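Local structure of xyloglucan-specific endo-beta-1,4-glucanase (Uncultured bacterium, 4W88) at residues 49-55 with 326-332; 55-61 with 301-305; 112-117 with 165-170. The protein hydrolyses internal beta-1,4-glucosidic bonds in the backbone of xyloglucan, acting as a family 5 glycoside hydrolase. The protein carries 1 engineered substitution. The contacts are given in a common frame with arbitrary orientation. Numbering follows the deposited sequence.

In the fold
All three contacts belong to one eight-stranded parallel barrel with its outer helices. Contact 2 is the core: its eight touching residues are buried, its centre is about 8 Å from the centre of the chain, and it joins strands 57-60 and 300-305 mainly through side chains, without polar bonds between its segments. Contacts 1 and 3 lie farther out, about 19 and 21 Å from that centre on opposite sides of it, and are partly buried. F55, in the short connection between helix 44-53 and strand 57-60, takes part in contacts 1 and 2; contact 1 mixes a salt bridge, a cation-pi pair and aromatics. Contact 3 instead combines aliphatic contacts with a single hydroxyl-carboxylate bond.

Contact 1 (49-55 with 326-332); sequences TVNDRGF and WYNDDIV
Residues 49-53 form the C-terminal end of helix 44-53, which closes in a Schellman motif with G54 at phi 123°. Residues 326-332 lead from a short strand into helix 329-336, N-capped by N328, whose OD1 (chi1 t) accepts from I331 N at 3.1 Å. The closest CA pairs are T49-W326 (9.3 Å) and R53-V332 (8.3 Å). R53 (chi1 t, chi2 p, chi3 t) spans the gap. Its CZ lies 4.8 Å from the centroid of the five-membered ring of W326 (chi1 m, chi2 87°), 18° off the normal, a cation-pi pair; NH2 forms a salt bridge with D329 OD1 at 2.8 Å, and NH1 a second one with D333. V332 CG1 covers one guanidinium face, 3.5 Å from R53 CZ. F55 (chi1 m) packs CE2 on W326 CH2 at 3.7 Å, with ring planes at 30° that barely overlap. One water links T49 O (2.8 Å) and W326 NE1 (3.0 Å). Here the C-terminal helix packs against the first barrel helix, as expected where a beta/alpha barrel closes.

Contact 2 (55-61 with 301-305); sequences FNAIRIP and CFIWD
Strand 57-60 and strand 301-305 cross at -54°, their axes approaching to 7.7 Å; R59 and F302 are the nearest CA pair, at 7.1 Å. Residues 57-60 and 301-305 are extended, and strand 15-18 lies between them in the sheet; A57, R59 and F302 pack inside the barrel. F55 (chi1 m), at the start of the segment, places CE1 4.2 Å from I303 CG1 on the barrel's outer side, under helix 329-336. A57 points toward the other strand, with CB 3.6 Å from CE2 of F302 (chi1 m, chi2 67°). I58 C meets that ring's edge, 3.9 Å from F302 CE2. R59 CB lies 3.7 Å from F302 CD2; its extended side chain (t, t, t), salt-bridged to E145 and E271, passes NH1 4.2 Å from W304 CZ3. P61 CG reaches W304 CZ3 at 4.1 Å, with W304 chi1 t. The W304 side chain is about 3 Å from bound TRIS and about 7 Å from a bound glucose unit, consistent with the substrate cleft at the C-terminal mouth of a TIM barrel.

Contact 3 (112-117 with 165-170); sequences TDPNNE and AERKLI
A loop built round an Asx turn lies against helix 164-182: D113 OD1 (chi1 t) accepts from N115 N at 2.8 Å, and the P114 ring, though its CA-to-CB bond runs sideways, touches A165 and E166. This is the end of the loop between strand 97-101 of the beta/alpha barrel and helix 117-134. Residues 114-115 form a short 3-10 segment, closed by N116 N to D113 O at 2.9 Å, whereas residues 165-170 are regular helix. The nearest CA pair is P114-L169, at 5.9 Å. L169 (chi1 t, chi2 p) is the most covered residue: its CD2 lies 3.6 Å from T112 C and 4.0 Å from P114 CA, while its CD1 lies 3.7 Å from CG of the extended E117 (chi1 t, chi2 t). P114 CG rests 3.8 Å from A165 CB. T112 CG2 meets I170 CD1 at 3.8 Å, I170 being m, m. E166 (chi1 m, chi2 t) brings its carboxylate round to the loop, where OE2, also hydrogen-bonded to Y198 OH, accepts from T112 OG1 at 2.8 Å.

Contact 1 (49-55 with 326-332)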
loop_
_atom_site.group_PDB
_atom_site.type_symbol
_atom_site.label_atom_id
_atom_site.label_comp_id
_atom_site.label_asym_id
_atom_site.label_seq_id
_atom_site.Cartn_x
_atom_site.Cartn_y
_atom_site.Cartn_z
ATOM N N THR A 49 -18.001 7.549 2.545
ATOM C CA THR A 49 -18.089 7.296 3.976
ATOM C C THR A 49 -16.700 7.295 4.595
ATOM O O THR A 49 -16.479 7.819 5.706
ATOM C CB THR A 49 -18.803 5.936 4.224
ATOM O OG1 THR A 49 -20.085 5.936 3.598
ATOM C CG2 THR A 49 -18.969 5.619 5.670
ATOM N N VAL A 50 -15.761 6.673 3.878
ATOM C CA VAL A 50 -14.339 6.711 4.273
ATOM C C VAL A 50 -13.833 8.173 4.415
ATOM O O VAL A 50 -13.305 8.568 5.459
ATOM C CB VAL A 50 -13.481 5.903 3.246
ATOM C CG1 VAL A 50 -11.987 6.062 3.490
ATOM C CG2 VAL A 50 -13.877 4.409 3.308
ATOM N N ASN A 51 -14.002 8.939 3.344
ATOM C CA ASN A 51 -13.601 10.319 3.292
ATOM C C ASN A 51 -14.243 11.141 4.440
ATOM O O ASN A 51 -13.588 11.937 5.145
ATOM C CB ASN A 51 -13.967 10.971 1.954
ATOM C CG ASN A 51 -13.357 12.349 1.803
ATOM O OD1 ASN A 51 -12.120 12.559 1.965
ATOM N ND2 ASN A 51 -14.215 13.304 1.465
ATOM N N ASP A 52 -15.534 10.947 4.615
ATOM C CA ASP A 52 -16.280 11.765 5.583
ATOM C C ASP A 52 -15.807 11.554 7.018
ATOM O O ASP A 52 -15.916 12.472 7.881
ATOM C CB ASP A 52 -17.768 11.450 5.489
ATOM C CG ASP A 52 -18.432 11.959 4.199
ATOM O OD1 ASP A 52 -17.902 12.875 3.504
ATOM O OD2 ASP A 52 -19.581 11.435 3.955
ATOM N N ARG A 53 -15.269 10.355 7.286
ATOM C CA ARG A 53 -14.884 10.012 8.690
ATOM C C ARG A 53 -13.566 10.667 8.961
ATOM O O ARG A 53 -13.128 10.738 10.100
ATOM C CB ARG A 53 -14.772 8.479 8.855
ATOM C CG ARG A 53 -14.702 7.932 10.278
ATOM C CD ARG A 53 -15.983 8.232 11.086
ATOM N NE ARG A 53 -16.104 7.376 12.242
ATOM C CZ ARG A 53 -15.525 7.601 13.375
ATOM N NH1 ARG A 53 -14.747 8.652 13.568
ATOM N NH2 ARG A 53 -15.645 6.706 14.313
ATOM N N GLY A 54 -12.848 11.097 7.916
ATOM C CA GLY A 54 -11.536 11.670 8.115
ATOM C C GLY A 54 -10.355 11.034 7.394
ATOM O O GLY A 54 -9.221 11.520 7.489
ATOM N N PHE A 55 -10.611 9.914 6.724
ATOM C CA PHE A 55 -9.582 9.286 5.902
ATOM C C PHE A 55 -9.668 9.937 4.546
ATOM O O PHE A 55 -10.448 9.512 3.676
ATOM C CB PHE A 55 -9.826 7.803 5.764
ATOM C CG PHE A 55 -9.762 7.004 7.058
ATOM C CD1 PHE A 55 -8.545 6.507 7.556
ATOM C CD2 PHE A 55 -10.928 6.603 7.679
ATOM C CE1 PHE A 55 -8.548 5.676 8.660
ATOM C CE2 PHE A 55 -10.913 5.768 8.783
ATOM C CZ PHE A 55 -9.728 5.337 9.298
ATOM N N TRP A 326 -19.305 2.092 10.916
ATOM C CA TRP A 326 -18.028 1.625 11.325
ATOM C C TRP A 326 -18.178 0.501 12.345
ATOM O O TRP A 326 -19.019 0.591 13.278
ATOM C CB TRP A 326 -17.158 2.796 11.807
ATOM C CG TRP A 326 -16.937 3.788 10.726
ATOM C CD1 TRP A 326 -17.745 4.839 10.417
ATOM C CD2 TRP A 326 -15.863 3.802 9.774
ATOM N NE1 TRP A 326 -17.229 5.540 9.331
ATOM C CE2 TRP A 326 -16.106 4.878 8.883
ATOM C CE3 TRP A 326 -14.731 2.988 9.539
ATOM C CZ2 TRP A 326 -15.217 5.185 7.817
ATOM C CZ3 TRP A 326 -13.865 3.307 8.506
ATOM C CH2 TRP A 326 -14.124 4.355 7.633
ATOM N N TYR A 327 -17.382 -0.556 12.187
ATOM C CA TYR A 327 -17.438 -1.677 13.151
ATOM C C TYR A 327 -17.070 -1.300 14.592
ATOM O O TYR A 327 -17.558 -1.893 15.560
ATOM C CB TYR A 327 -16.487 -2.778 12.755
ATOM C CG TYR A 327 -16.861 -3.571 11.522
ATOM C CD1 TYR A 327 -17.973 -4.415 11.530
ATOM C CD2 TYR A 327 -16.099 -3.469 10.327
ATOM C CE1 TYR A 327 -18.328 -5.117 10.384
ATOM C CE2 TYR A 327 -16.444 -4.217 9.193
ATOM C CZ TYR A 327 -17.546 -5.002 9.235
ATOM O OH TYR A 327 -17.904 -5.739 8.159
ATOM N N ASN A 328 -16.141 -0.355 14.721
ATOM C CA ASN A 328 -15.578 -0.005 16.024
ATOM C C ASN A 328 -15.227 1.468 16.058
ATOM O O ASN A 328 -14.188 1.853 15.562
ATOM C CB ASN A 328 -14.385 -0.915 16.347
ATOM C CG ASN A 328 -13.928 -0.763 17.760
ATOM O OD1 ASN A 328 -13.837 0.343 18.299
ATOM N ND2 ASN A 328 -13.679 -1.883 18.402
ATOM N N ASP A 329 -16.134 2.305 16.554
ATOM C CA ASP A 329 -15.926 3.739 16.397
ATOM C C ASP A 329 -14.787 4.247 17.282
ATOM O O ASP A 329 -14.156 5.254 16.965
ATOM C CB ASP A 329 -17.193 4.528 16.742
ATOM C CG ASP A 329 -18.174 4.583 15.612
ATOM O OD1 ASP A 329 -17.793 4.843 14.467
ATOM O OD2 ASP A 329 -19.326 4.315 15.908
ATOM N N ASP A 330 -14.480 3.544 18.379
ATOM C CA ASP A 330 -13.341 3.973 19.227
ATOM C C ASP A 330 -11.975 3.801 18.531
ATOM O O ASP A 330 -11.092 4.670 18.598
ATOM C CB ASP A 330 -13.340 3.197 20.536
ATOM C CG ASP A 330 -14.431 3.629 21.502
ATOM O OD1 ASP A 330 -15.126 4.621 21.285
ATOM O OD2 ASP A 330 -14.539 3.001 22.536
ATOM N N ILE A 331 -11.780 2.643 17.885
ATOM C CA ILE A 331 -10.590 2.434 17.059
ATOM C C ILE A 331 -10.474 3.464 15.943
ATOM O O ILE A 331 -9.415 4.111 15.737
ATOM C CB ILE A 331 -10.545 0.996 16.487
ATOM C CG1 ILE A 331 -10.353 -0.006 17.647
ATOM C CG2 ILE A 331 -9.434 0.824 15.455
ATOM C CD1 ILE A 331 -10.396 -1.466 17.286
ATOM N N VAL A 332 -11.578 3.676 15.260
ATOM C CA VAL A 332 -11.588 4.611 14.133
ATOM C C VAL A 332 -11.274 6.037 14.557
ATOM O O VAL A 332 -10.462 6.716 13.896
ATOM C CB VAL A 332 -12.846 4.450 13.296
ATOM C CG1 VAL A 332 -12.950 5.519 12.207
ATOM C CG2 VAL A 332 -12.843 3.084 12.664
HETATM O O HOH W 1 -18.096 8.080 7.927
#

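Contact 2 (55-61 with 301-305)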
loop_
_atom_site.group_PDB
_atom_site.type_symbol
_atom_site.label_atom_id
_atom_site.label_comp_id
_atom_site.label_asym_id
_atom_site.label_seq_id
_atom_site.Cartn_x
_atom_site.Cartn_y
_atom_site.Cartn_z
ATOM N N PHE A 55 -10.611 9.914 6.724
ATOM C CA PHE A 55 -9.582 9.286 5.902
ATOM C C PHE A 55 -9.668 9.937 4.546
ATOM O O PHE A 55 -10.448 9.512 3.676
ATOM C CB PHE A 55 -9.826 7.803 5.764
ATOM C CG PHE A 55 -9.762 7.004 7.058
ATOM C CD1 PHE A 55 -8.545 6.507 7.556
ATOM C CD2 PHE A 55 -10.928 6.603 7.679
ATOM C CE1 PHE A 55 -8.548 5.676 8.660
ATOM C CE2 PHE A 55 -10.913 5.768 8.783
ATOM C CZ PHE A 55 -9.728 5.337 9.298
ATOM N N ASN A 56 -8.868 10.993 4.361
ATOM C CA ASN A 56 -8.955 11.752 3.086
ATOM C C ASN A 56 -8.014 11.220 1.987
ATOM O O ASN A 56 -7.811 11.856 0.955
ATOM C CB ASN A 56 -8.758 13.264 3.265
ATOM C CG ASN A 56 -7.371 13.621 3.702
ATOM O OD1 ASN A 56 -6.727 12.902 4.472
ATOM N ND2 ASN A 56 -6.882 14.742 3.167
ATOM N N ALA A 57 -7.410 10.075 2.249
ATOM C CA ALA A 57 -6.537 9.412 1.309
ATOM C C ALA A 57 -6.955 7.964 1.285
ATOM O O ALA A 57 -7.264 7.349 2.335
ATOM C CB ALA A 57 -5.091 9.553 1.764
ATOM N N ILE A 58 -6.952 7.398 0.095
ATOM C CA ILE A 58 -7.388 5.999 -0.137
ATOM C C ILE A 58 -6.318 5.316 -0.998
ATOM O O ILE A 58 -5.891 5.835 -2.032
ATOM C CB ILE A 58 -8.795 5.913 -0.815
ATOM C CG1 ILE A 58 -9.264 4.480 -0.955
ATOM C CG2 ILE A 58 -8.866 6.683 -2.149
ATOM C CD1 ILE A 58 -10.736 4.367 -1.338
ATOM N N ARG A 59 -5.941 4.108 -0.569
ATOM C CA ARG A 59 -5.116 3.213 -1.341
ATOM C C ARG A 59 -6.098 2.161 -1.962
ATOM O O ARG A 59 -6.923 1.569 -1.244
ATOM C CB ARG A 59 -4.004 2.595 -0.522
ATOM C CG ARG A 59 -3.149 1.602 -1.298
ATOM C CD ARG A 59 -1.892 1.370 -0.460
ATOM N NE ARG A 59 -0.817 0.502 -0.946
ATOM C CZ ARG A 59 -0.664 -0.765 -0.629
ATOM N NH1 ARG A 59 -1.577 -1.451 0.020
ATOM N NH2 ARG A 59 0.495 -1.329 -0.920
ATOM N N ILE A 60 -5.973 1.992 -3.294
ATOM C CA ILE A 60 -6.795 1.093 -4.062
ATOM C C ILE A 60 -5.893 0.013 -4.574
ATOM O O ILE A 60 -5.212 0.149 -5.624
ATOM C CB ILE A 60 -7.462 1.831 -5.225
ATOM C CG1 ILE A 60 -8.335 3.003 -4.680
ATOM C CG2 ILE A 60 -8.328 0.892 -6.062
ATOM C CD1 ILE A 60 -8.852 4.012 -5.670
ATOM N N PRO A 61 -5.791 -1.073 -3.798
ATOM C CA PRO A 61 -4.948 -2.175 -4.270
ATOM C C PRO A 61 -5.641 -2.917 -5.392
ATOM O O PRO A 61 -6.834 -3.200 -5.319
ATOM C CB PRO A 61 -4.812 -3.039 -3.041
ATOM C CG PRO A 61 -5.985 -2.717 -2.193
ATOM C CD PRO A 61 -6.353 -1.307 -2.466
ATOM N N CYS A 301 0.370 7.306 7.044
ATOM C CA CYS A 301 0.104 5.897 6.902
ATOM C C CYS A 301 -1.286 5.685 6.334
ATOM O O CYS A 301 -2.185 6.559 6.417
ATOM C CB CYS A 301 0.254 5.155 8.258
ATOM S SG CYS A 301 -0.874 5.587 9.555
ATOM N N PHE A 302 -1.445 4.473 5.789
ATOM C CA PHE A 302 -2.695 3.983 5.254
ATOM C C PHE A 302 -3.076 2.687 5.958
ATOM O O PHE A 302 -2.305 1.715 5.952
ATOM C CB PHE A 302 -2.565 3.713 3.740
ATOM C CG PHE A 302 -2.438 4.925 2.866
ATOM C CD1 PHE A 302 -1.298 5.745 2.923
ATOM C CD2 PHE A 302 -3.450 5.278 1.985
ATOM C CE1 PHE A 302 -1.191 6.876 2.123
ATOM C CE2 PHE A 302 -3.327 6.417 1.197
ATOM C CZ PHE A 302 -2.238 7.229 1.280
ATOM N N ILE A 303 -4.272 2.640 6.524
ATOM C CA ILE A 303 -4.698 1.495 7.346
ATOM C C ILE A 303 -5.300 0.419 6.445
ATOM O O ILE A 303 -6.109 0.713 5.558
ATOM C CB ILE A 303 -5.727 1.972 8.430
ATOM C CG1 ILE A 303 -5.190 3.138 9.222
ATOM C CG2 ILE A 303 -6.135 0.793 9.301
ATOM C CD1 ILE A 303 -3.762 2.896 9.803
ATOM N N TRP A 304 -4.880 -0.836 6.644
ATOM C CA TRP A 304 -5.439 -1.948 5.917
ATOM C C TRP A 304 -6.875 -2.321 6.402
ATOM O O TRP A 304 -7.088 -2.567 7.607
ATOM C CB TRP A 304 -4.536 -3.168 6.057
ATOM C CG TRP A 304 -5.077 -4.297 5.218
ATOM C CD1 TRP A 304 -5.632 -5.482 5.646
ATOM C CD2 TRP A 304 -5.028 -4.357 3.776
ATOM N NE1 TRP A 304 -6.004 -6.236 4.555
ATOM C CE2 TRP A 304 -5.610 -5.588 3.395
ATOM C CE3 TRP A 304 -4.565 -3.486 2.799
ATOM C CZ2 TRP A 304 -5.769 -5.952 2.046
ATOM C CZ3 TRP A 304 -4.676 -3.851 1.510
ATOM C CH2 TRP A 304 -5.265 -5.053 1.129
ATOM N N ASP A 305 -7.862 -2.252 5.503
ATOM C CA ASP A 305 -9.220 -2.567 5.816
ATOM C C ASP A 305 -9.792 -3.560 4.819
ATOM O O ASP A 305 -10.127 -3.223 3.679
ATOM C CB ASP A 305 -10.074 -1.294 5.915
ATOM C CG ASP A 305 -11.495 -1.564 6.400
ATOM O OD1 ASP A 305 -11.981 -2.749 6.314
ATOM O OD2 ASP A 305 -12.144 -0.575 6.892
#

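Contact 3 (112-117 with 165-170)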
loop_
_atom_site.group_PDB
_atom_site.type_symbol
_atom_site.label_atom_id
_atom_site.label_comp_id
_atom_site.label_asym_id
_atom_site.label_seq_id
_atom_site.Cartn_x
_atom_site.Cartn_y
_atom_site.Cartn_z
ATOM N N THR A 112 10.495 -12.993 -7.441
ATOM C CA THR A 112 11.782 -12.280 -7.576
ATOM C C THR A 112 13.005 -13.193 -7.752
ATOM O O THR A 112 13.840 -13.267 -6.895
ATOM C CB THR A 112 11.984 -11.349 -6.369
ATOM O OG1 THR A 112 11.806 -12.077 -5.181
ATOM C CG2 THR A 112 11.018 -10.213 -6.461
ATOM N N ASP A 113 13.036 -13.929 -8.851
ATOM C CA ASP A 113 14.187 -14.696 -9.225
ATOM C C ASP A 113 15.122 -13.807 -9.989
ATOM O O ASP A 113 14.807 -13.333 -11.078
ATOM C CB ASP A 113 13.738 -15.894 -10.048
ATOM C CG ASP A 113 14.883 -16.727 -10.549
ATOM O OD1 ASP A 113 16.097 -16.372 -10.375
ATOM O OD2 ASP A 113 14.534 -17.750 -11.146
ATOM N N PRO A 114 16.324 -13.576 -9.440
ATOM C CA PRO A 114 17.235 -12.639 -10.142
ATOM C C PRO A 114 17.615 -13.095 -11.560
ATOM O O PRO A 114 17.934 -12.286 -12.421
ATOM C CB PRO A 114 18.481 -12.650 -9.224
ATOM C CG PRO A 114 17.925 -12.955 -7.888
ATOM C CD PRO A 114 16.888 -14.006 -8.154
ATOM N N ASN A 115 17.512 -14.382 -11.827
ATOM C CA ASN A 115 17.809 -14.865 -13.166
ATOM C C ASN A 115 16.756 -14.551 -14.165
ATOM O O ASN A 115 17.002 -14.745 -15.340
ATOM C CB ASN A 115 18.022 -16.360 -13.175
ATOM C CG ASN A 115 19.218 -16.747 -12.379
ATOM O OD1 ASN A 115 20.220 -16.015 -12.295
ATOM N ND2 ASN A 115 19.124 -17.861 -11.752
ATOM N N ASN A 116 15.617 -14.066 -13.712
ATOM C CA ASN A 116 14.509 -13.731 -14.600
ATOM C C ASN A 116 14.269 -12.238 -14.696
ATOM O O ASN A 116 13.121 -11.808 -14.952
ATOM C CB ASN A 116 13.253 -14.412 -14.112
ATOM C CG ASN A 116 12.217 -14.507 -15.137
ATOM O OD1 ASN A 116 12.506 -14.593 -16.372
ATOM N ND2 ASN A 116 10.939 -14.539 -14.666
ATOM N N GLU A 117 15.328 -11.455 -14.510
ATOM C CA GLU A 117 15.154 -10.005 -14.381
ATOM C C GLU A 117 14.473 -9.375 -15.610
ATOM O O GLU A 117 13.564 -8.537 -15.454
ATOM C CB GLU A 117 16.481 -9.357 -14.112
ATOM C CG GLU A 117 16.453 -7.847 -14.111
ATOM C CD GLU A 117 17.761 -7.237 -13.702
ATOM O OE1 GLU A 117 18.135 -6.291 -14.294
ATOM O OE2 GLU A 117 18.398 -7.633 -12.751
ATOM N N ALA A 165 20.952 -10.570 -3.775
ATOM C CA ALA A 165 20.655 -10.543 -5.228
ATOM C C ALA A 165 19.198 -10.088 -5.522
ATOM O O ALA A 165 18.909 -9.398 -6.492
ATOM C CB ALA A 165 20.950 -11.892 -5.871
ATOM N N GLU A 166 18.283 -10.519 -4.671
ATOM C CA GLU A 166 16.886 -10.131 -4.804
ATOM C C GLU A 166 16.728 -8.624 -4.613
ATOM O O GLU A 166 15.932 -7.972 -5.294
ATOM C CB GLU A 166 16.028 -10.893 -3.814
ATOM C CG GLU A 166 15.663 -12.327 -4.230
ATOM C CD GLU A 166 14.838 -13.039 -3.186
ATOM O OE1 GLU A 166 15.364 -13.132 -2.035
ATOM O OE2 GLU A 166 13.664 -13.407 -3.488
ATOM N N ARG A 167 17.430 -8.070 -3.637
ATOM C CA ARG A 167 17.353 -6.663 -3.409
ATOM C C ARG A 167 17.922 -5.855 -4.588
ATOM O O ARG A 167 17.371 -4.801 -4.883
ATOM C CB ARG A 167 17.982 -6.276 -2.090
ATOM C CG ARG A 167 17.198 -6.821 -0.918
ATOM C CD ARG A 167 17.664 -6.236 0.388
ATOM N NE ARG A 167 18.982 -6.632 0.791
ATOM C CZ ARG A 167 19.303 -7.694 1.547
ATOM N NH1 ARG A 167 18.412 -8.542 1.931
ATOM N NH2 ARG A 167 20.568 -7.896 1.866
ATOM N N LYS A 168 18.986 -6.340 -5.248
ATOM C CA LYS A 168 19.435 -5.740 -6.525
ATOM C C LYS A 168 18.317 -5.748 -7.584
ATOM O O LYS A 168 18.125 -4.755 -8.290
ATOM C CB LYS A 168 20.777 -6.338 -7.083
ATOM C CG LYS A 168 22.030 -6.220 -6.219
ATOM C CD LYS A 168 23.321 -6.654 -6.986
ATOM C CE LYS A 168 23.601 -8.170 -6.943
ATOM N NZ LYS A 168 24.403 -8.704 -5.778
ATOM N N LEU A 169 17.605 -6.882 -7.704
ATOM C CA LEU A 169 16.493 -7.016 -8.643
ATOM C C LEU A 169 15.386 -6.022 -8.305
ATOM O O LEU A 169 14.812 -5.410 -9.205
ATOM C CB LEU A 169 15.963 -8.452 -8.633
ATOM C CG LEU A 169 14.665 -8.723 -9.381
ATOM C CD1 LEU A 169 14.841 -8.448 -10.890
ATOM C CD2 LEU A 169 14.209 -10.145 -9.182
ATOM N N ILE A 170 15.104 -5.825 -7.024
ATOM C CA ILE A 170 14.057 -4.854 -6.618
ATOM C C ILE A 170 14.452 -3.470 -7.110
ATOM O O ILE A 170 13.638 -2.725 -7.671
ATOM C CB ILE A 170 13.843 -4.828 -5.130
ATOM C CG1 ILE A 170 13.188 -6.168 -4.708
ATOM C CG2 ILE A 170 12.942 -3.628 -4.767
ATOM C CD1 ILE A 170 11.893 -6.634 -5.370
#